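Local coordinates for protein tripeptidase (Staphylococcus aureus subsp. aureus, PDB 3RZA) that probably hydrolyses tripeptides as a metal-dependent peptidase of the M20/M25/M40 family, with zinc and calcium ions bound in the chain, at residues N22-R25 with L26-F30. Numbering follows the deposited sequence.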
loop_
_atom_site.group_PDB
_atom_site.type_symbol
_atom_site.label_atom_id
_atom_site.label_comp_id
_atom_site.label_asym_id
_atom_site.label_seq_id
_atom_site.Cartn_x
_atom_site.Cartn_y
_atom_site.Cartn_z
ATOM N N ASN A 22 -20.138 41.806 -22.287
ATOM C CA ASN A 22 -21.359 41.860 -21.510
ATOM C C ASN A 22 -21.103 40.977 -20.295
ATOM O O ASN A 22 -21.080 39.738 -20.401
ATOM C CB ASN A 22 -22.538 41.355 -22.381
ATOM C CG ASN A 22 -23.894 41.567 -21.739
ATOM O OD1 ASN A 22 -24.088 41.310 -20.565
ATOM N ND2 ASN A 22 -24.868 41.992 -22.546
ATOM N N GLU A 23 -20.880 41.618 -19.156
ATOM C CA GLU A 23 -20.382 40.946 -17.938
ATOM C C GLU A 23 -21.386 39.975 -17.331
ATOM O O GLU A 23 -21.007 38.908 -16.840
ATOM C CB GLU A 23 -20.020 41.989 -16.858
ATOM C CG GLU A 23 -18.899 42.962 -17.262
ATOM C CD GLU A 23 -18.552 43.962 -16.165
ATOM O OE1 GLU A 23 -19.216 43.978 -15.095
ATOM O OE2 GLU A 23 -17.607 44.744 -16.388
ATOM N N GLN A 24 -22.650 40.382 -17.303
ATOM C CA GLN A 24 -23.721 39.512 -16.843
ATOM C C GLN A 24 -23.895 38.323 -17.775
ATOM O O GLN A 24 -24.091 37.209 -17.309
ATOM C CB GLN A 24 -25.043 40.285 -16.725
ATOM C CG GLN A 24 -26.233 39.494 -16.126
ATOM C CD GLN A 24 -25.979 39.060 -14.683
ATOM O OE1 GLN A 24 -25.727 37.878 -14.401
ATOM N NE2 GLN A 24 -25.988 40.024 -13.773
ATOM N N ARG A 25 -23.879 38.566 -19.084
ATOM C CA ARG A 25 -24.008 37.463 -20.046
ATOM C C ARG A 25 -22.859 36.452 -19.902
ATOM O O ARG A 25 -23.102 35.240 -19.948
ATOM C CB ARG A 25 -24.083 37.976 -21.478
ATOM C CG ARG A 25 -24.365 36.869 -22.531
ATOM C CD ARG A 25 -24.631 37.468 -23.879
ATOM N NE ARG A 25 -23.467 38.209 -24.362
ATOM C CZ ARG A 25 -23.489 39.208 -25.262
ATOM N NH1 ARG A 25 -24.621 39.583 -25.872
ATOM N NH2 ARG A 25 -22.340 39.817 -25.589
ATOM N N LEU A 26 -21.630 36.959 -19.733
ATOM C CA LEU A 26 -20.434 36.123 -19.490
ATOM C C LEU A 26 -20.617 35.249 -18.259
ATOM O O LEU A 26 -20.332 34.050 -18.304
ATOM C CB LEU A 26 -19.182 37.012 -19.301
ATOM C CG LEU A 26 -17.827 36.366 -18.942
ATOM C CD1 LEU A 26 -17.481 35.253 -19.904
ATOM C CD2 LEU A 26 -16.715 37.429 -18.917
ATOM N N LEU A 27 -21.053 35.878 -17.159
ATOM C CA LEU A 27 -21.318 35.174 -15.894
ATOM C C LEU A 27 -22.383 34.080 -16.068
ATOM O O LEU A 27 -22.182 32.967 -15.629
ATOM C CB LEU A 27 -21.732 36.182 -14.779
ATOM C CG LEU A 27 -22.156 35.647 -13.394
ATOM C CD1 LEU A 27 -21.140 34.699 -12.843
ATOM C CD2 LEU A 27 -22.438 36.832 -12.399
ATOM N N ASN A 28 -23.489 34.401 -16.729
ATOM C CA ASN A 28 -24.544 33.413 -17.003
ATOM C C ASN A 28 -24.053 32.240 -17.856
ATOM O O ASN A 28 -24.376 31.100 -17.553
ATOM C CB ASN A 28 -25.777 34.065 -17.660
ATOM C CG ASN A 28 -26.489 35.068 -16.737
ATOM O OD1 ASN A 28 -26.338 35.042 -15.522
ATOM N ND2 ASN A 28 -27.271 35.944 -17.330
ATOM N N THR A 29 -23.226 32.525 -18.866
ATOM C CA THR A 29 -22.604 31.478 -19.701
ATOM C C THR A 29 -21.693 30.569 -18.896
ATOM O O THR A 29 -21.768 29.352 -19.024
ATOM C CB THR A 29 -21.832 32.091 -20.876
ATOM O OG1 THR A 29 -22.752 32.811 -21.690
ATOM C CG2 THR A 29 -21.118 31.014 -21.726
ATOM N N PHE A 30 -20.889 31.158 -18.019
ATOM C CA PHE A 30 -20.026 30.380 -17.122
ATOM C C PHE A 30 -20.856 29.467 -16.217
ATOM O O PHE A 30 -20.537 28.295 -16.073
ATOM C CB PHE A 30 -19.163 31.318 -16.265
ATOM C CG PHE A 30 -18.311 30.609 -15.277
ATOM C CD1 PHE A 30 -17.280 29.804 -15.714
ATOM C CD2 PHE A 30 -18.556 30.698 -13.914
ATOM C CE1 PHE A 30 -16.501 29.123 -14.854
ATOM C CE2 PHE A 30 -17.740 29.991 -13.000
ATOM C CZ PHE A 30 -16.709 29.221 -13.472
#
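Asn22 and Leu26 meet where the first helix of the chain, 23-34, begins: the carbonyl O of Asn22 receives Leu26 N at 2.9 Å, while CB of Leu26 rests 3.5 Å from that same O. The side chain of Asn22 doubles back over the opening turn, and its OD1 accepts from Arg25 N at 3.1 Å. This capping bond is fairly straight at the hydrogen (161°), but the donor stands well above the plane of the amide carbonyl. Asn22 thus grips the helix start twice, through its backbone and through its amide. Its CB also lies against one face of the Arg25 guanidinium, 3.4 Å from the plane and nearer the edge of the group than its middle. Arg25 reaches this place by extending as far as CD and then bending (chi3 62°), which brings the flat group back toward the N-cap; there NH2 forms a salt bridge with Glu139 and NH1 another with Glu146, both on helix 128-147.

One turn further on, Thr29 N bonds to Arg25 O at 2.9 Å, and Thr29 OG1 sits 3.0 Å from the same oxygen. On the exposed flank, the Gln24 chain bends and its amide slants across that of Asn28, the two planes 30° apart. CG of Asn28 lies 3.3 Å from Gln24 O. Leu27 turns to Ile118 of strand 117-119, whereas Leu26 is buried against Leu377 and Ala381 of helix 374-393. The arrangement is that of an asparagine N-cap opening an amphipathic surface helix, joined to helix 128-147 by Arg25 through its bridges to Glu139 and Glu146, to helix 374-393 by Leu26 and to strand 117-119 by Leu27.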